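PDB 6A6F: iron-sulfur cluster assembly scaffold protein NifU from Fervidobacterium islandicum, which probably serves as a scaffold or sulfur-transfer protein in iron-sulfur cluster assembly by the SUF system. Local coordinates for residues 35-40 against 121-126. Sequence-based numbering, arbitrary orientation.
With ZN (zinc ion), chain G.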
ATOM      1  N   LEU A  35     -12.504   0.360  -8.005  1.00 31.97           N
ATOM      2  CA  LEU A  35     -13.300  -0.244  -6.924  1.00 30.32           C
ATOM      3  C   LEU A  35     -13.189  -1.764  -6.829  1.00 34.43           C
ATOM      4  O   LEU A  35     -13.293  -2.313  -5.712  1.00 32.89           O
ATOM      5  CB  LEU A  35     -14.770   0.179  -7.039  1.00 32.29           C
ATOM      6  CG  LEU A  35     -14.974   1.687  -6.966  1.00 31.43           C
ATOM      7  CD1 LEU A  35     -16.389   2.066  -7.317  1.00 34.29           C
ATOM      8  CD2 LEU A  35     -14.652   2.206  -5.568  1.00 34.52           C
ATOM      9  N   SER A  36     -12.945  -2.457  -7.956  1.00 35.94           N
ATOM     10  CA  SER A  36     -12.806  -3.915  -7.885  1.00 37.24           C
ATOM     11  C   SER A  36     -11.663  -4.343  -6.988  1.00 38.54           C
ATOM     12  O   SER A  36     -11.703  -5.471  -6.519  1.00 42.91           O
ATOM     13  CB  SER A  36     -12.687  -4.560  -9.277  1.00 45.33           C
ATOM     14  OG  SER A  36     -11.521  -4.151  -9.997  1.00 48.03           O
ATOM     15  N   CYS A  37     -10.668  -3.455  -6.745  1.00 31.56           N
ATOM     16  CA  CYS A  37      -9.526  -3.716  -5.856  1.00 29.83           C
ATOM     17  C   CYS A  37      -9.512  -2.851  -4.577  1.00 30.92           C
ATOM     18  O   CYS A  37      -9.034  -3.307  -3.535  1.00 29.26           O
ATOM     19  CB  CYS A  37      -8.155  -3.559  -6.616  1.00 28.52           C
ATOM     20  SG  CYS A  37      -6.660  -3.935  -5.644  1.00 28.65           S
ATOM     21  N   GLY A  38     -10.013  -1.611  -4.661  1.00 29.37           N
ATOM     22  CA  GLY A  38      -9.956  -0.653  -3.551  1.00 28.52           C
ATOM     23  C   GLY A  38      -8.873   0.434  -3.695  1.00 28.89           C
ATOM     24  O   GLY A  38      -8.507   1.097  -2.707  1.00 28.06           O
ATOM     25  N   ASP A  39      -8.381   0.630  -4.919  1.00 25.84           N
ATOM     26  CA  ASP A  39      -7.301   1.587  -5.205  1.00 24.79           C
ATOM     27  C   ASP A  39      -7.869   2.988  -5.420  1.00 23.06           C
ATOM     28  O   ASP A  39      -8.901   3.146  -6.078  1.00 23.06           O
ATOM     29  CB  ASP A  39      -6.522   1.167  -6.463  1.00 23.31           C
ATOM     30  CG  ASP A  39      -5.963  -0.222  -6.356  1.00 21.62           C
ATOM     31  OD1 ASP A  39      -5.468  -0.571  -5.273  1.00 22.86           O
ATOM     32  OD2 ASP A  39      -5.992  -0.941  -7.361  1.00 23.61           O
ATOM     33  N   GLU A  40      -7.199   3.983  -4.848  1.00 24.27           N
ATOM     34  CA  GLU A  40      -7.586   5.405  -5.021  1.00 27.57           C
ATOM     35  C   GLU A  40      -6.357   6.191  -5.376  1.00 24.60           C
ATOM     36  O   GLU A  40      -5.323   5.959  -4.813  1.00 24.50           O
ATOM     37  CB  GLU A  40      -8.134   5.987  -3.738  1.00 29.51           C
ATOM     38  CG  GLU A  40      -9.514   5.423  -3.409  1.00 38.32           C
ATOM     39  CD  GLU A  40     -10.082   5.998  -2.117  1.00 44.07           C
ATOM     40  OE1 GLU A  40     -11.249   5.666  -1.816  1.00 47.15           O
ATOM     41  OE2 GLU A  40      -9.370   6.793  -1.425  1.00 42.39           O
ATOM     42  N   VAL A 121      -4.790  -5.604 -14.314  1.00 24.88           N
ATOM     43  CA  VAL A 121      -4.685  -4.658 -15.383  1.00 26.33           C
ATOM     44  C   VAL A 121      -5.330  -3.328 -15.026  1.00 25.83           C
ATOM     45  O   VAL A 121      -4.849  -2.276 -15.413  1.00 27.67           O
ATOM     46  CB  VAL A 121      -5.323  -5.217 -16.674  1.00 27.79           C
ATOM     47  CG1 VAL A 121      -5.508  -4.125 -17.721  1.00 28.57           C
ATOM     48  CG2 VAL A 121      -4.438  -6.302 -17.246  1.00 29.04           C
ATOM     49  N   LYS A 122      -6.412  -3.368 -14.280  1.00 26.41           N
ATOM     50  CA  LYS A 122      -7.059  -2.156 -13.816  1.00 26.25           C
ATOM     51  C   LYS A 122      -6.252  -1.358 -12.804  1.00 24.15           C
ATOM     52  O   LYS A 122      -6.392  -0.154 -12.764  1.00 22.52           O
ATOM     53  CB  LYS A 122      -8.408  -2.489 -13.183  1.00 30.43           C
ATOM     54  CG  LYS A 122      -9.493  -2.686 -14.229  1.00 35.64           C
ATOM     55  CD  LYS A 122      -9.829  -4.146 -14.466  1.00 41.42           C
ATOM     56  CE  LYS A 122     -11.342  -4.327 -14.514  1.00 41.76           C
ATOM     57  NZ  LYS A 122     -11.836  -3.815 -13.217  1.00 42.95           N
ATOM     58  N   CYS A 123      -5.473  -2.054 -11.974  1.00 22.69           N
ATOM     59  CA  CYS A 123      -4.553  -1.469 -11.024  1.00 21.97           C
ATOM     60  C   CYS A 123      -3.424  -0.726 -11.752  1.00 20.95           C
ATOM     61  O   CYS A 123      -3.163   0.415 -11.458  1.00 17.83           O
ATOM     62  CB  CYS A 123      -3.987  -2.543 -10.074  1.00 22.65           C
ATOM     63  SG  CYS A 123      -5.272  -3.609  -9.322  1.00 26.08           S
ATOM     64  N   PHE A 124      -2.775  -1.392 -12.704  1.00 21.82           N
ATOM     65  CA  PHE A 124      -1.816  -0.754 -13.553  1.00 20.04           C
ATOM     66  C   PHE A 124      -2.346   0.486 -14.278  1.00 21.19           C
ATOM     67  O   PHE A 124      -1.658   1.528 -14.350  1.00 23.52           O
ATOM     68  CB  PHE A 124      -1.328  -1.706 -14.629  1.00 20.56           C
ATOM     69  CG  PHE A 124      -0.435  -1.053 -15.610  1.00 20.80           C
ATOM     70  CD1 PHE A 124       0.819  -0.613 -15.234  1.00 21.78           C
ATOM     71  CD2 PHE A 124      -0.849  -0.830 -16.899  1.00 23.07           C
ATOM     72  CE1 PHE A 124       1.673   0.005 -16.157  1.00 21.40           C
ATOM     73  CE2 PHE A 124      -0.023  -0.192 -17.818  1.00 22.89           C
ATOM     74  CZ  PHE A 124       1.244   0.228 -17.446  1.00 21.88           C
ATOM     75  N   LEU A 125      -3.539   0.369 -14.843  1.00 20.18           N
ATOM     76  CA  LEU A 125      -4.103   1.427 -15.647  1.00 20.82           C
ATOM     77  C   LEU A 125      -4.715   2.580 -14.887  1.00 18.75           C
ATOM     78  O   LEU A 125      -4.935   3.619 -15.495  1.00 18.38           O
ATOM     79  CB  LEU A 125      -5.134   0.894 -16.643  1.00 22.31           C
ATOM     80  CG  LEU A 125      -4.540   0.159 -17.844  1.00 25.55           C
ATOM     81  CD1 LEU A 125      -5.684  -0.372 -18.687  1.00 27.76           C
ATOM     82  CD2 LEU A 125      -3.625   1.051 -18.673  1.00 25.27           C
ATOM     83  N   LEU A 126      -5.001   2.414 -13.592  1.00 17.78           N
ATOM     84  CA  LEU A 126      -5.668   3.444 -12.833  1.00 19.22           C
ATOM     85  C   LEU A 126      -4.985   4.842 -12.955  1.00 18.50           C
ATOM     86  O   LEU A 126      -5.633   5.806 -13.350  1.00 19.40           O
ATOM     87  CB  LEU A 126      -5.806   3.041 -11.355  1.00 20.66           C
ATOM     88  CG  LEU A 126      -6.391   4.141 -10.451  1.00 19.83           C
ATOM     89  CD1 LEU A 126      -7.782   4.495 -10.936  1.00 21.83           C
ATOM     90  CD2 LEU A 126      -6.414   3.717  -9.007  1.00 20.73           C
TER
HETATM   91 ZN    ZN G 205      -5.126  -2.785  -7.140  1.00 25.34          ZN
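C37, D39 and C123 meet tip to tip on one zinc ion. C37 SG lies 2.4 Å from the zinc. C123 SG lies 2.3 Å from it. The sulfurs C37 SG and C123 SG stay 3.9 Å apart. The C37 sulfur is anti to its backbone N (chi1 -177°), which carries it out of the turn toward the helix. D39 binds through one carboxylate oxygen: OD2 is 2.0 Å from the zinc, whereas OD1 stands 2.9 Å from it. N34 ND2 also hydrogen-bonds D39 OD2 and helps fix the turn of the carboxylate. C62, just before helix 63-76, completes a Cys3Asp site, as in zinc-bound SufU proteins. G38 and D39 form a G1 beta bulge opposite N34, between strands 28-34 and 39-48. The CB atoms of the ligands C37 and D39 both point toward segment 121-126 of helix 118-135. Beside the metal, L126 sends CD2 to within 3.6 Å of D39 CB, covering the aliphatic base of that ligand. On the outer side, the bent chain of K122 brings NZ 3.3 Å from S36 OG in a weak hydrogen bond. The same hydroxyl also hydrogen-bonds N34 OD1.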